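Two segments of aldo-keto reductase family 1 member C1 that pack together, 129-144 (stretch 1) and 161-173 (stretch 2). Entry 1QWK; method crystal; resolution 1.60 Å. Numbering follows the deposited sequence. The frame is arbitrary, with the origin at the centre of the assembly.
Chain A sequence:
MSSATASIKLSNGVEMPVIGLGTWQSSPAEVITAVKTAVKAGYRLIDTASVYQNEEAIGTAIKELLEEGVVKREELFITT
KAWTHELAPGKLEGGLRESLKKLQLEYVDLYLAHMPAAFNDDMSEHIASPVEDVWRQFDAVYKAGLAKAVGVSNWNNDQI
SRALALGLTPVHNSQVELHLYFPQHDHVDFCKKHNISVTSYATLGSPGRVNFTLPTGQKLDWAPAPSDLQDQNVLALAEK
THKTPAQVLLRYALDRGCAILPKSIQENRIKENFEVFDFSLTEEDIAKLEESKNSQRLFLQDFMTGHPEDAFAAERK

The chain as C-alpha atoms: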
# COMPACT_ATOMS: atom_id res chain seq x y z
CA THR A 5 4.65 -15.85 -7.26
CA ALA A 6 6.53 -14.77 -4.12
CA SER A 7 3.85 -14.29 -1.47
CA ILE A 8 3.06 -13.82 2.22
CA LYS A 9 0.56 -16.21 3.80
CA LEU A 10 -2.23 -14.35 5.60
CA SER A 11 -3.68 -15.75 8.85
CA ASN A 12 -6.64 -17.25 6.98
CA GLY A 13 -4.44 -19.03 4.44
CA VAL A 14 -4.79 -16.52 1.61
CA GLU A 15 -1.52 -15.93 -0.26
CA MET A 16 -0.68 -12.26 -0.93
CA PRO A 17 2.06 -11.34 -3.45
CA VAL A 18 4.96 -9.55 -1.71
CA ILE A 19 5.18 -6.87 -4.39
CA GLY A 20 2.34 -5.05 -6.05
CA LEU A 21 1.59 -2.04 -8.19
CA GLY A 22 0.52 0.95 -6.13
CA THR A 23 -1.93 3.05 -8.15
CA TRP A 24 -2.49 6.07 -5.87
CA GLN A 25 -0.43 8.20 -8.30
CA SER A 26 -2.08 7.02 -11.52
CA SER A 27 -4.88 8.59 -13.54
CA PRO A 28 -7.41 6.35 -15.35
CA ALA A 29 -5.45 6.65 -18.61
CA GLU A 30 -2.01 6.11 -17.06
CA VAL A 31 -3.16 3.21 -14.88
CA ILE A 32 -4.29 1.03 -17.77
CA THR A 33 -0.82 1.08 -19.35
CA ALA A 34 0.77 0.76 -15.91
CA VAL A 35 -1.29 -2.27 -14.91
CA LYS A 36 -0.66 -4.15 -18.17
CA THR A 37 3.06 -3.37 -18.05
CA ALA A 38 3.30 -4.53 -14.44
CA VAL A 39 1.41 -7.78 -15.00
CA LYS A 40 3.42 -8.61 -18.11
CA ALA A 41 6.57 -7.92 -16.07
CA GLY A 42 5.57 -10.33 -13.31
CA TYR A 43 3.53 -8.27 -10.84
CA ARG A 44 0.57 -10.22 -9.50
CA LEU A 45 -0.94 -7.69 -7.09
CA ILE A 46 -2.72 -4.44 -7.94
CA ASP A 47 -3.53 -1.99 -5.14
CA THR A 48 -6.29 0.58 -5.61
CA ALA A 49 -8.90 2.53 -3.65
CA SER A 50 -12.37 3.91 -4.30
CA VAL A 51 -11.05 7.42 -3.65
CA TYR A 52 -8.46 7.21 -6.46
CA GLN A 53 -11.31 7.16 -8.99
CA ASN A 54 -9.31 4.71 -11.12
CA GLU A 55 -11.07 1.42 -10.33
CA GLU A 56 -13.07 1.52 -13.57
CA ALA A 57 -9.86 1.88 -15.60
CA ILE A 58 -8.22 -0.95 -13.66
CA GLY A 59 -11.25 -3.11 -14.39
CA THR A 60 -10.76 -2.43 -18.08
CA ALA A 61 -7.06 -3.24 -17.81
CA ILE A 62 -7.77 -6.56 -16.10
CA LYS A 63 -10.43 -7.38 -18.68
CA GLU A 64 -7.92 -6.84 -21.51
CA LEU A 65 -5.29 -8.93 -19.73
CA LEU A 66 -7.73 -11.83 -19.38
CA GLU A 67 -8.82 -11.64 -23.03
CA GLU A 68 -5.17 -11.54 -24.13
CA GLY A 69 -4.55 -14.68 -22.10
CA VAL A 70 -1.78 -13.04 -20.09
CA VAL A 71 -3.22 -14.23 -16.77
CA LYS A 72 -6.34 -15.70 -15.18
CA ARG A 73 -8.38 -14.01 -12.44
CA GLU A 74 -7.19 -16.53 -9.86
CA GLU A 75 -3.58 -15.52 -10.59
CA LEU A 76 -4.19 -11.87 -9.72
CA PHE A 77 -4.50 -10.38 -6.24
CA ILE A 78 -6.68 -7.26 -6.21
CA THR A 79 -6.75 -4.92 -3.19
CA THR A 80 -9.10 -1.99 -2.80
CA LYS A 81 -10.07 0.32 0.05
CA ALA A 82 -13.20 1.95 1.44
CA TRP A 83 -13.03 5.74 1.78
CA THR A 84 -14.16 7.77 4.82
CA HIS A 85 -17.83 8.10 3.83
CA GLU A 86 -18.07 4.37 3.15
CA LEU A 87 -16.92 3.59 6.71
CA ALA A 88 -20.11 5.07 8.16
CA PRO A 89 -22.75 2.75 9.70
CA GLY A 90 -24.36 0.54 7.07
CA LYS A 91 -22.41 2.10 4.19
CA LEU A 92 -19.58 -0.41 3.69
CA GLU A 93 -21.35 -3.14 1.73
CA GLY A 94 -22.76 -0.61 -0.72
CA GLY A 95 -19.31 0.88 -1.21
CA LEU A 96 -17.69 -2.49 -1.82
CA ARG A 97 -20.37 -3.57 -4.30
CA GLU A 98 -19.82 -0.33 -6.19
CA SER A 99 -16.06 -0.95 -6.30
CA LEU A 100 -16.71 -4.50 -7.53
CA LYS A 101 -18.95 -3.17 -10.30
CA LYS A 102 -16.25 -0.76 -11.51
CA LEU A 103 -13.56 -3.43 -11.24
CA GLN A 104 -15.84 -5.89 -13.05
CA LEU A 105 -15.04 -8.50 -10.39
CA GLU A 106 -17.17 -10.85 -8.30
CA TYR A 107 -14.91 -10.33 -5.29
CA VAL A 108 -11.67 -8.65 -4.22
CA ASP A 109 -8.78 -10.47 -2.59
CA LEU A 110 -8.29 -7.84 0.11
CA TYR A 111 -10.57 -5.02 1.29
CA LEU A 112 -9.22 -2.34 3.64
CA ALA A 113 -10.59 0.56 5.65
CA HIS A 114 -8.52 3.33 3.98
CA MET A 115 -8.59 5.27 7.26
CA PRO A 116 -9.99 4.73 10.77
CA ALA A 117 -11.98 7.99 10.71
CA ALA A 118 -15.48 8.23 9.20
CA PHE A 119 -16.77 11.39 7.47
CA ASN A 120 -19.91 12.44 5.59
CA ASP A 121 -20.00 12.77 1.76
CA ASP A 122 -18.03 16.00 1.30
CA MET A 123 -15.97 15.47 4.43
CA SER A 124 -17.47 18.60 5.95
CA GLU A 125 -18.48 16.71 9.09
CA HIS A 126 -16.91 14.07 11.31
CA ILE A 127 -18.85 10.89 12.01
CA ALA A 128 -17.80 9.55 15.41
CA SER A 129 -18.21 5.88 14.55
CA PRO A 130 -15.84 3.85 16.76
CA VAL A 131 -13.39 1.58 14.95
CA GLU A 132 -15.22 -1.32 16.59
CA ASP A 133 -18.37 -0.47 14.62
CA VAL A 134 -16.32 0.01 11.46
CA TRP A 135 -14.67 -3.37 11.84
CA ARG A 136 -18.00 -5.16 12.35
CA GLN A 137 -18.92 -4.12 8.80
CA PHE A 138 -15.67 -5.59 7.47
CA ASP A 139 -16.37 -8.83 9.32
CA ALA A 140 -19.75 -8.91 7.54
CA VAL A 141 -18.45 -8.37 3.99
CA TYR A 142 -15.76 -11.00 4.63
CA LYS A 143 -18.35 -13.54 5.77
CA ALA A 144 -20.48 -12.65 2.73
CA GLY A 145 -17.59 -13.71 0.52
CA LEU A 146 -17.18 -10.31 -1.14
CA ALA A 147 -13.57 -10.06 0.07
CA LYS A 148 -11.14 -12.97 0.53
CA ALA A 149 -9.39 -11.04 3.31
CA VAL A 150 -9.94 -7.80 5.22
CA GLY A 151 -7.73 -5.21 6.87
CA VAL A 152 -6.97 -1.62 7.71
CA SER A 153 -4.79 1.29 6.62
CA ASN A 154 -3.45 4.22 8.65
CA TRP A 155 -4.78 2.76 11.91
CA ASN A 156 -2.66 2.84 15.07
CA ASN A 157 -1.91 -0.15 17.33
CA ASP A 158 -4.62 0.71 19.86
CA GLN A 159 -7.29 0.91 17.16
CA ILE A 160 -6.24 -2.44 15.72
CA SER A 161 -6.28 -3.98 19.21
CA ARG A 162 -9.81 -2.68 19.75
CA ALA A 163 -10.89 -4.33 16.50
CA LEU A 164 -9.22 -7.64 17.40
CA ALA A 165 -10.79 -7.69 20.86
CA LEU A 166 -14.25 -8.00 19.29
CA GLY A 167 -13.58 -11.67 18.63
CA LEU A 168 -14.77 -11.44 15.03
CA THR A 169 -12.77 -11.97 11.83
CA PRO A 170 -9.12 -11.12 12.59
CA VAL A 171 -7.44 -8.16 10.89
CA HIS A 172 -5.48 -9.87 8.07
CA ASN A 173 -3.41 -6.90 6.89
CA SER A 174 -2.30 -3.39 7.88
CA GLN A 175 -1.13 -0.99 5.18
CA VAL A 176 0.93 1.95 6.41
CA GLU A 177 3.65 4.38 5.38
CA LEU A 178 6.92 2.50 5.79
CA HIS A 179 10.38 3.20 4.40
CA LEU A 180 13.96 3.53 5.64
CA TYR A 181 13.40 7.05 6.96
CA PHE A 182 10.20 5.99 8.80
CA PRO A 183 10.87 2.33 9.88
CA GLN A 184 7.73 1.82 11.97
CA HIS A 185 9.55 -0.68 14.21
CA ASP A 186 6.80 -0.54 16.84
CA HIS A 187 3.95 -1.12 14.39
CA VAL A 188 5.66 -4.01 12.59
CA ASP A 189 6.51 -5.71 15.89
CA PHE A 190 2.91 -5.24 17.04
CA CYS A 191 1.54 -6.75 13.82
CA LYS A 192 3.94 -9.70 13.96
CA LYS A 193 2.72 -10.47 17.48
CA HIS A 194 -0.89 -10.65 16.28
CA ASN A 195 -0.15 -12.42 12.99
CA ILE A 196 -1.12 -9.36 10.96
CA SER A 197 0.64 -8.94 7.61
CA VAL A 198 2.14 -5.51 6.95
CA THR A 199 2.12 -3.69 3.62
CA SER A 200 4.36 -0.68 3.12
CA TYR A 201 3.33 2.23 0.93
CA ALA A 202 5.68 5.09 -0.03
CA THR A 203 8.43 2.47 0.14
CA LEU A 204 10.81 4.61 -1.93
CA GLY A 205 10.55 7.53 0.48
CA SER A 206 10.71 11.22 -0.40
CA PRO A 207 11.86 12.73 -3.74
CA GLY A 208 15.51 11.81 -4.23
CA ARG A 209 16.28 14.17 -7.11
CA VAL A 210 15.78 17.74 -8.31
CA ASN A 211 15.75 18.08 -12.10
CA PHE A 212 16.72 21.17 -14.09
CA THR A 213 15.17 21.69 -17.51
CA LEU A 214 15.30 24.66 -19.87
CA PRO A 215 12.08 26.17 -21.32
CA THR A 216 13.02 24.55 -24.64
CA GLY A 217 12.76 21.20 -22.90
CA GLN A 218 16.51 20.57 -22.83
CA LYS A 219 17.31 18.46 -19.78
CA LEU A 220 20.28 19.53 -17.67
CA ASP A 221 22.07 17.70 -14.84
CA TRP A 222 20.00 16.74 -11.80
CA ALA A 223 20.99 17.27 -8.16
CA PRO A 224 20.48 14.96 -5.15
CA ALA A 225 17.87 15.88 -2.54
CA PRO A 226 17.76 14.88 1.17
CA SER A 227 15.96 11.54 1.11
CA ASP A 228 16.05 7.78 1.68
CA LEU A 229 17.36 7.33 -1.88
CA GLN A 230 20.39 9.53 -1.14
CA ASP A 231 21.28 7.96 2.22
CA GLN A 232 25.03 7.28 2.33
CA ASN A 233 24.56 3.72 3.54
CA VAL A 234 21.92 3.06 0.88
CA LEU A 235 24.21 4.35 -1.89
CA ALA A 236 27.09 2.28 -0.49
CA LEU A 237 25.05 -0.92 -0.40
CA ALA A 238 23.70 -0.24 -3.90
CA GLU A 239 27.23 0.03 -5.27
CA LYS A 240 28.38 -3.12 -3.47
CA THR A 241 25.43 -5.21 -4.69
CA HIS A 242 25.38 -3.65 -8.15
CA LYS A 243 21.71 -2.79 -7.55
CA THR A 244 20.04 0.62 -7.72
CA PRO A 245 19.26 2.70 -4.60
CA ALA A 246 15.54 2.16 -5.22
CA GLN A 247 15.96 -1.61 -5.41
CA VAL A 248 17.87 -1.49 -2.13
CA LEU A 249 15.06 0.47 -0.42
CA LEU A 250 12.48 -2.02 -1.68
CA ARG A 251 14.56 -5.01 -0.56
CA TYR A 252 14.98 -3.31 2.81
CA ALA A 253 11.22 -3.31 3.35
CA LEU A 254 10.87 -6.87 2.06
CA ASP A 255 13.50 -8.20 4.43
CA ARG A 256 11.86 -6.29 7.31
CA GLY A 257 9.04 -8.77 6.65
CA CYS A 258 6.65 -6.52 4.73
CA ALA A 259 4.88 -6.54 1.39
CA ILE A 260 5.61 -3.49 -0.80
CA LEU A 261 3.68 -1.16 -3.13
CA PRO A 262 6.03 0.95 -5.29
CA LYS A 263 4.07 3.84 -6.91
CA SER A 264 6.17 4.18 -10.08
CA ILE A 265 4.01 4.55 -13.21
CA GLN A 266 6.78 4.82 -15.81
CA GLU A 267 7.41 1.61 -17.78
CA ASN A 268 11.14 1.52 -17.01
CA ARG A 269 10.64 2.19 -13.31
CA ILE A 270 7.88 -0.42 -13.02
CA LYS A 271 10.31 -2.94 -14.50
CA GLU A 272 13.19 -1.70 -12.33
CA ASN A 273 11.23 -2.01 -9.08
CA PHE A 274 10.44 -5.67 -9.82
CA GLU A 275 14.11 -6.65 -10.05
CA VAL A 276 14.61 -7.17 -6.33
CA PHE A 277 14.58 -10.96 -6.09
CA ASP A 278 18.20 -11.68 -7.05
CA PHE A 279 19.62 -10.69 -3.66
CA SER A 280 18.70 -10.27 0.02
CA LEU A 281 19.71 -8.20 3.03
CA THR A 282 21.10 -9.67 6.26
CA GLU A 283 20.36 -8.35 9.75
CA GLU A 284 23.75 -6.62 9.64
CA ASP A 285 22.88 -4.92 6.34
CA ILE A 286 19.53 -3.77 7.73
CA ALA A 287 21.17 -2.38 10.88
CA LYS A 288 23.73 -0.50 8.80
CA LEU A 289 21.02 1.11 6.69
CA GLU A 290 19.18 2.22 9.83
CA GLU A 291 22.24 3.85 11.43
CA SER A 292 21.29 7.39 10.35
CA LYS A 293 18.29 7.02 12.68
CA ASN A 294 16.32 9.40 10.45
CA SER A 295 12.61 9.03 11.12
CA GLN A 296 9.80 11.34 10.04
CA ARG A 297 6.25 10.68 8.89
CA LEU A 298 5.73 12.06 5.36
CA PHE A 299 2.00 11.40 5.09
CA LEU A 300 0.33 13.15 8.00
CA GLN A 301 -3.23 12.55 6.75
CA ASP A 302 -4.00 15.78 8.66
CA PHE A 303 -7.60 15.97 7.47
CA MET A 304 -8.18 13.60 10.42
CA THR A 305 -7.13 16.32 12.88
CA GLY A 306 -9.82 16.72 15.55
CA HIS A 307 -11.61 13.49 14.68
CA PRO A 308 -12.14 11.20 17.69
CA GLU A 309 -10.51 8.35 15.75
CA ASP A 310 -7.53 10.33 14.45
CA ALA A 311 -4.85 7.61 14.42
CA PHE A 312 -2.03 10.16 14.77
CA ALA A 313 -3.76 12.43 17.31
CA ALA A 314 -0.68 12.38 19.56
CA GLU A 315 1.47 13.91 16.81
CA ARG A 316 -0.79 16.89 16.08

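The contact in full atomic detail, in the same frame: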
# COMPACT_ATOMS: atom_id res chain seq x y z
N SER A 129 -17.92 7.30 14.52
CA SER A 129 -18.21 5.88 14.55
C SER A 129 -16.96 5.16 15.04
O SER A 129 -15.93 5.16 14.37
CB SER A 129 -18.59 5.38 13.16
OG SER A 129 -19.02 4.03 13.21
N PRO A 130 -17.02 4.55 16.23
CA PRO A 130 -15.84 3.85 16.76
C PRO A 130 -15.31 2.79 15.81
O PRO A 130 -16.07 2.18 15.05
CB PRO A 130 -16.36 3.25 18.07
CG PRO A 130 -17.81 3.02 17.79
CD PRO A 130 -18.21 4.28 17.06
N VAL A 131 -14.00 2.57 15.83
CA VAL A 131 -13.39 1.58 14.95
C VAL A 131 -14.01 0.20 15.15
O VAL A 131 -13.97 -0.64 14.26
CB VAL A 131 -11.85 1.49 15.13
CG1 VAL A 131 -11.19 2.78 14.66
CG2 VAL A 131 -11.50 1.21 16.58
N GLU A 132 -14.59 -0.03 16.33
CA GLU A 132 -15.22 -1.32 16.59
C GLU A 132 -16.43 -1.49 15.67
O GLU A 132 -16.65 -2.57 15.12
CB GLU A 132 -15.66 -1.44 18.05
CG GLU A 132 -14.51 -1.60 19.03
CD GLU A 132 -14.06 -0.29 19.64
OE1 GLU A 132 -14.38 0.78 19.07
OE2 GLU A 132 -13.39 -0.33 20.70
N ASP A 133 -17.20 -0.42 15.49
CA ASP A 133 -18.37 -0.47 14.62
C ASP A 133 -17.96 -0.59 13.16
O ASP A 133 -18.62 -1.26 12.36
CB ASP A 133 -19.25 0.77 14.82
CG ASP A 133 -19.95 0.77 16.17
OD1 ASP A 133 -20.10 -0.32 16.77
OD2 ASP A 133 -20.36 1.86 16.62
N VAL A 134 -16.85 0.06 12.82
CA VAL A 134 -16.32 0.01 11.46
C VAL A 134 -15.89 -1.42 11.16
O VAL A 134 -16.23 -1.99 10.12
CB VAL A 134 -15.10 0.95 11.28
CG1 VAL A 134 -14.49 0.76 9.89
CG2 VAL A 134 -15.52 2.39 11.48
N TRP A 135 -15.13 -2.02 12.08
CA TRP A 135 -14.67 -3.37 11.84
C TRP A 135 -15.80 -4.40 11.72
O TRP A 135 -15.68 -5.36 10.96
CB TRP A 135 -13.70 -3.82 12.94
CG TRP A 135 -12.99 -5.07 12.56
CD1 TRP A 135 -13.09 -6.28 13.17
CD2 TRP A 135 -12.16 -5.26 11.41
NE1 TRP A 135 -12.36 -7.22 12.47
CE2 TRP A 135 -11.79 -6.62 11.39
CE3 TRP A 135 -11.70 -4.41 10.39
CZ2 TRP A 135 -10.97 -7.16 10.39
CZ3 TRP A 135 -10.88 -4.95 9.39
CH2 TRP A 135 -10.53 -6.31 9.40
N ARG A 136 -16.89 -4.21 12.45
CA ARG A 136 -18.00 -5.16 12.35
C ARG A 136 -18.51 -5.22 10.91
O ARG A 136 -18.94 -6.28 10.45
CB ARG A 136 -19.14 -4.77 13.31
CG ARG A 136 -18.73 -4.71 14.77
CD ARG A 136 -19.94 -4.63 15.69
NE ARG A 136 -20.58 -5.94 15.82
CZ ARG A 136 -20.24 -6.85 16.73
NH1 ARG A 136 -19.28 -6.60 17.60
NH2 ARG A 136 -20.84 -8.03 16.73
N GLN A 137 -18.46 -4.11 10.19
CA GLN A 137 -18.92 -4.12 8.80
C GLN A 137 -17.96 -4.91 7.91
O GLN A 137 -18.37 -5.56 6.95
CB GLN A 137 -19.08 -2.70 8.25
CG GLN A 137 -20.15 -1.87 8.94
CD GLN A 137 -20.48 -0.62 8.17
OE1 GLN A 137 -21.14 -0.67 7.12
NE2 GLN A 137 -20.02 0.53 8.66
N PHE A 138 -16.67 -4.86 8.24
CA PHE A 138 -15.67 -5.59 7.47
C PHE A 138 -15.84 -7.08 7.71
O PHE A 138 -15.71 -7.90 6.79
CB PHE A 138 -14.26 -5.11 7.83
CG PHE A 138 -13.85 -3.87 7.08
CD1 PHE A 138 -13.23 -3.98 5.83
CD2 PHE A 138 -14.18 -2.60 7.56
CE1 PHE A 138 -12.96 -2.85 5.07
CE2 PHE A 138 -13.91 -1.47 6.80
CZ PHE A 138 -13.30 -1.59 5.55
N ASP A 139 -16.15 -7.43 8.95
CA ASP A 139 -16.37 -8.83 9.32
C ASP A 139 -17.53 -9.35 8.46
O ASP A 139 -17.46 -10.46 7.92
CB ASP A 139 -16.74 -8.91 10.80
CG ASP A 139 -17.15 -10.32 11.23
OD1 ASP A 139 -16.30 -11.23 11.23
OD2 ASP A 139 -18.34 -10.51 11.56
N ALA A 140 -18.57 -8.54 8.32
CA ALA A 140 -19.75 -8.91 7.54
C ALA A 140 -19.47 -9.13 6.05
O ALA A 140 -19.94 -10.11 5.48
CB ALA A 140 -20.84 -7.86 7.72
N VAL A 141 -18.74 -8.22 5.42
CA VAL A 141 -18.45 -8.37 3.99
C VAL A 141 -17.54 -9.57 3.76
O VAL A 141 -17.63 -10.24 2.73
CB VAL A 141 -17.83 -7.08 3.39
CG1 VAL A 141 -18.81 -5.93 3.54
CG2 VAL A 141 -16.50 -6.73 4.05
N TYR A 142 -16.66 -9.85 4.72
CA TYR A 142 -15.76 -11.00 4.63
C TYR A 142 -16.60 -12.28 4.67
O TYR A 142 -16.43 -13.17 3.84
CB TYR A 142 -14.79 -11.00 5.81
CG TYR A 142 -13.88 -12.22 5.86
CD1 TYR A 142 -12.85 -12.39 4.94
CD2 TYR A 142 -14.08 -13.21 6.82
CE1 TYR A 142 -12.02 -13.52 4.98
CE2 TYR A 142 -13.26 -14.33 6.88
CZ TYR A 142 -12.24 -14.49 5.96
OH TYR A 142 -11.43 -15.60 6.02
N LYS A 143 -17.51 -12.36 5.63
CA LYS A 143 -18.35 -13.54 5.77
C LYS A 143 -19.28 -13.70 4.57
O LYS A 143 -19.68 -14.82 4.24
CB LYS A 143 -19.15 -13.46 7.07
CG LYS A 143 -18.28 -13.70 8.30
CD LYS A 143 -19.00 -13.37 9.59
CE LYS A 143 -18.13 -13.71 10.79
NZ LYS A 143 -18.74 -13.23 12.06
N ALA A 144 -19.60 -12.60 3.90
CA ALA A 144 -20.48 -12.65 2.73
C ALA A 144 -19.73 -13.15 1.51
O ALA A 144 -20.33 -13.45 0.48
CB ALA A 144 -21.07 -11.26 2.46
N SER A 161 -6.01 -3.14 18.04
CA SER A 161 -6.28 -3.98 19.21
C SER A 161 -7.76 -3.96 19.56
O SER A 161 -8.33 -4.99 19.93
CB SER A 161 -5.47 -3.51 20.42
OG SER A 161 -4.09 -3.69 20.22
N ARG A 162 -8.39 -2.80 19.44
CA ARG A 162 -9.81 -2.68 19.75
C ARG A 162 -10.64 -3.50 18.76
O ARG A 162 -11.67 -4.07 19.13
CB ARG A 162 -10.24 -1.21 19.73
CG ARG A 162 -9.73 -0.42 20.93
CD ARG A 162 -9.81 1.08 20.68
NE ARG A 162 -11.15 1.54 20.35
CZ ARG A 162 -11.42 2.68 19.73
NH1 ARG A 162 -10.42 3.49 19.38
NH2 ARG A 162 -12.67 3.01 19.44
N ALA A 163 -10.19 -3.56 17.52
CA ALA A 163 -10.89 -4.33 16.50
C ALA A 163 -10.72 -5.83 16.77
O ALA A 163 -11.68 -6.60 16.67
CB ALA A 163 -10.36 -3.99 15.11
N LEU A 164 -9.50 -6.23 17.12
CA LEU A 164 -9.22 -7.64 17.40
C LEU A 164 -9.99 -8.17 18.60
O LEU A 164 -10.46 -9.30 18.60
CB LEU A 164 -7.72 -7.84 17.65
CG LEU A 164 -6.77 -7.60 16.48
CD1 LEU A 164 -5.34 -7.74 16.95
CD2 LEU A 164 -7.07 -8.60 15.37
N ALA A 165 -10.11 -7.33 19.63
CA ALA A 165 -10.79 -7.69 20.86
C ALA A 165 -12.26 -8.08 20.68
O ALA A 165 -12.83 -8.74 21.54
CB ALA A 165 -10.70 -6.53 21.86
N LEU A 166 -12.86 -7.68 19.56
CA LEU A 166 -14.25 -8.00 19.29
C LEU A 166 -14.50 -9.50 19.13
O LEU A 166 -15.62 -9.97 19.27
CB LEU A 166 -14.73 -7.28 18.03
CG LEU A 166 -14.74 -5.76 18.08
CD1 LEU A 166 -15.23 -5.22 16.74
CD2 LEU A 166 -15.65 -5.28 19.21
N GLY A 167 -13.44 -10.24 18.80
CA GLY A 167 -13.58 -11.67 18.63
C GLY A 167 -14.23 -12.06 17.32
O GLY A 167 -14.79 -13.16 17.20
N LEU A 168 -14.19 -11.17 16.34
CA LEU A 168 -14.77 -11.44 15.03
C LEU A 168 -13.62 -11.84 14.10
O LEU A 168 -12.57 -12.31 14.55
CB LEU A 168 -15.49 -10.20 14.50
CG LEU A 168 -16.55 -9.60 15.42
CD1 LEU A 168 -17.15 -8.35 14.77
CD2 LEU A 168 -17.64 -10.63 15.69
N THR A 169 -13.81 -11.65 12.80
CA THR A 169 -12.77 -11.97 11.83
C THR A 169 -11.52 -11.17 12.19
O THR A 169 -11.59 -9.97 12.44
CB THR A 169 -13.22 -11.62 10.39
OG1 THR A 169 -14.36 -12.42 10.05
CG2 THR A 169 -12.10 -11.89 9.39
N PRO A 170 -10.36 -11.83 12.26
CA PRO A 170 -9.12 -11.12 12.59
C PRO A 170 -8.72 -10.12 11.50
O PRO A 170 -9.15 -10.25 10.35
CB PRO A 170 -8.09 -12.24 12.72
CG PRO A 170 -8.92 -13.39 13.23
CD PRO A 170 -10.16 -13.29 12.36
N VAL A 171 -7.93 -9.12 11.87
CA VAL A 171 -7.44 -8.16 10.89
C VAL A 171 -6.34 -8.94 10.16
O VAL A 171 -5.38 -9.40 10.79
CB VAL A 171 -6.84 -6.92 11.59
CG1 VAL A 171 -6.16 -6.02 10.56
CG2 VAL A 171 -7.94 -6.16 12.32
N HIS A 172 -6.46 -9.09 8.84
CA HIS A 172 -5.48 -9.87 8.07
C HIS A 172 -4.29 -9.06 7.58
O HIS A 172 -3.21 -9.62 7.34
CB HIS A 172 -6.15 -10.52 6.85
CG HIS A 172 -7.36 -11.35 7.16
ND1 HIS A 172 -7.32 -12.43 8.03
CD2 HIS A 172 -8.63 -11.27 6.71
CE1 HIS A 172 -8.52 -12.98 8.09
NE2 HIS A 172 -9.33 -12.29 7.30
N ASN A 173 -4.47 -7.76 7.41
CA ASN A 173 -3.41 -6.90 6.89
C ASN A 173 -3.52 -5.46 7.38
O ASN A 173 -4.61 -4.97 7.66
CB ASN A 173 -3.45 -6.95 5.35
CG ASN A 173 -2.52 -5.94 4.68
OD1 ASN A 173 -2.95 -4.85 4.28
ND2 ASN A 173 -1.25 -6.29 4.56
O HOH W 1 -12.71 -3.23 21.54
O HOH W 2 -17.93 -8.67 19.76

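The strongest polar link is the salt bridge between Glu 132 and Arg 162, which is bidentate: Arg 162 NH2 donates to Glu 132 OE1 at 2.8 Å and Arg 162 NE donates to Glu 132 OE2 at 2.9 Å, with N-H...O angles of 142° and 168°. The carboxylate thus meets the edge of the guanidinium, leaving a face free for Val 131, whose CG2 lies 3.5 Å from Arg 162 CZ. Water 1 reinforces the pair, donating both to Glu 132 OE2 (3.1 Å) and to Arg 162 O (2.8 Å).

Two turns further along the helix, Asp 139 OD1 accepts twice from one residue, from Thr 169 OG1 at 2.6 Å and from Thr 169 N at 3.0 Å (154°). The other carboxylate oxygen, Asp 139 OD2, takes a hydrogen bond from Lys 143 NZ at 2.8 Å, part of a salt bridge within the helix, so the two oxygens serve different stretches.

Between these anchors, Trp 135 points toward stretch 2 and has more of its surface covered by stretch 2 than any other residue of the helix. Its NE1 donates to Thr 169 O at 2.9 Å and 152°, which fixes the indole edge against the backbone. Over one face of the indole sit two methyls: Ala 163 CB is 4.2 Å from the five-membered ring centroid, 26° off the normal, and Val 171 CG2 is 3.9 Å from the six-membered ring centroid, 18° off. Both are CH-pi contacts.

Tyr 142 receives Thr 169 CG2 over its face, 3.9 Å from the ring centroid. It also meets His 172 obliquely, with planes at 52° and Tyr 142 CE1 3.8 Å from His 172 NE2, a buried nitrogen with no hydrogen-bonding partner in the model. At the periphery, Leu 168 CD1 lies over the Arg 136 guanidinium, 4.0 Å from Arg 136 NH1.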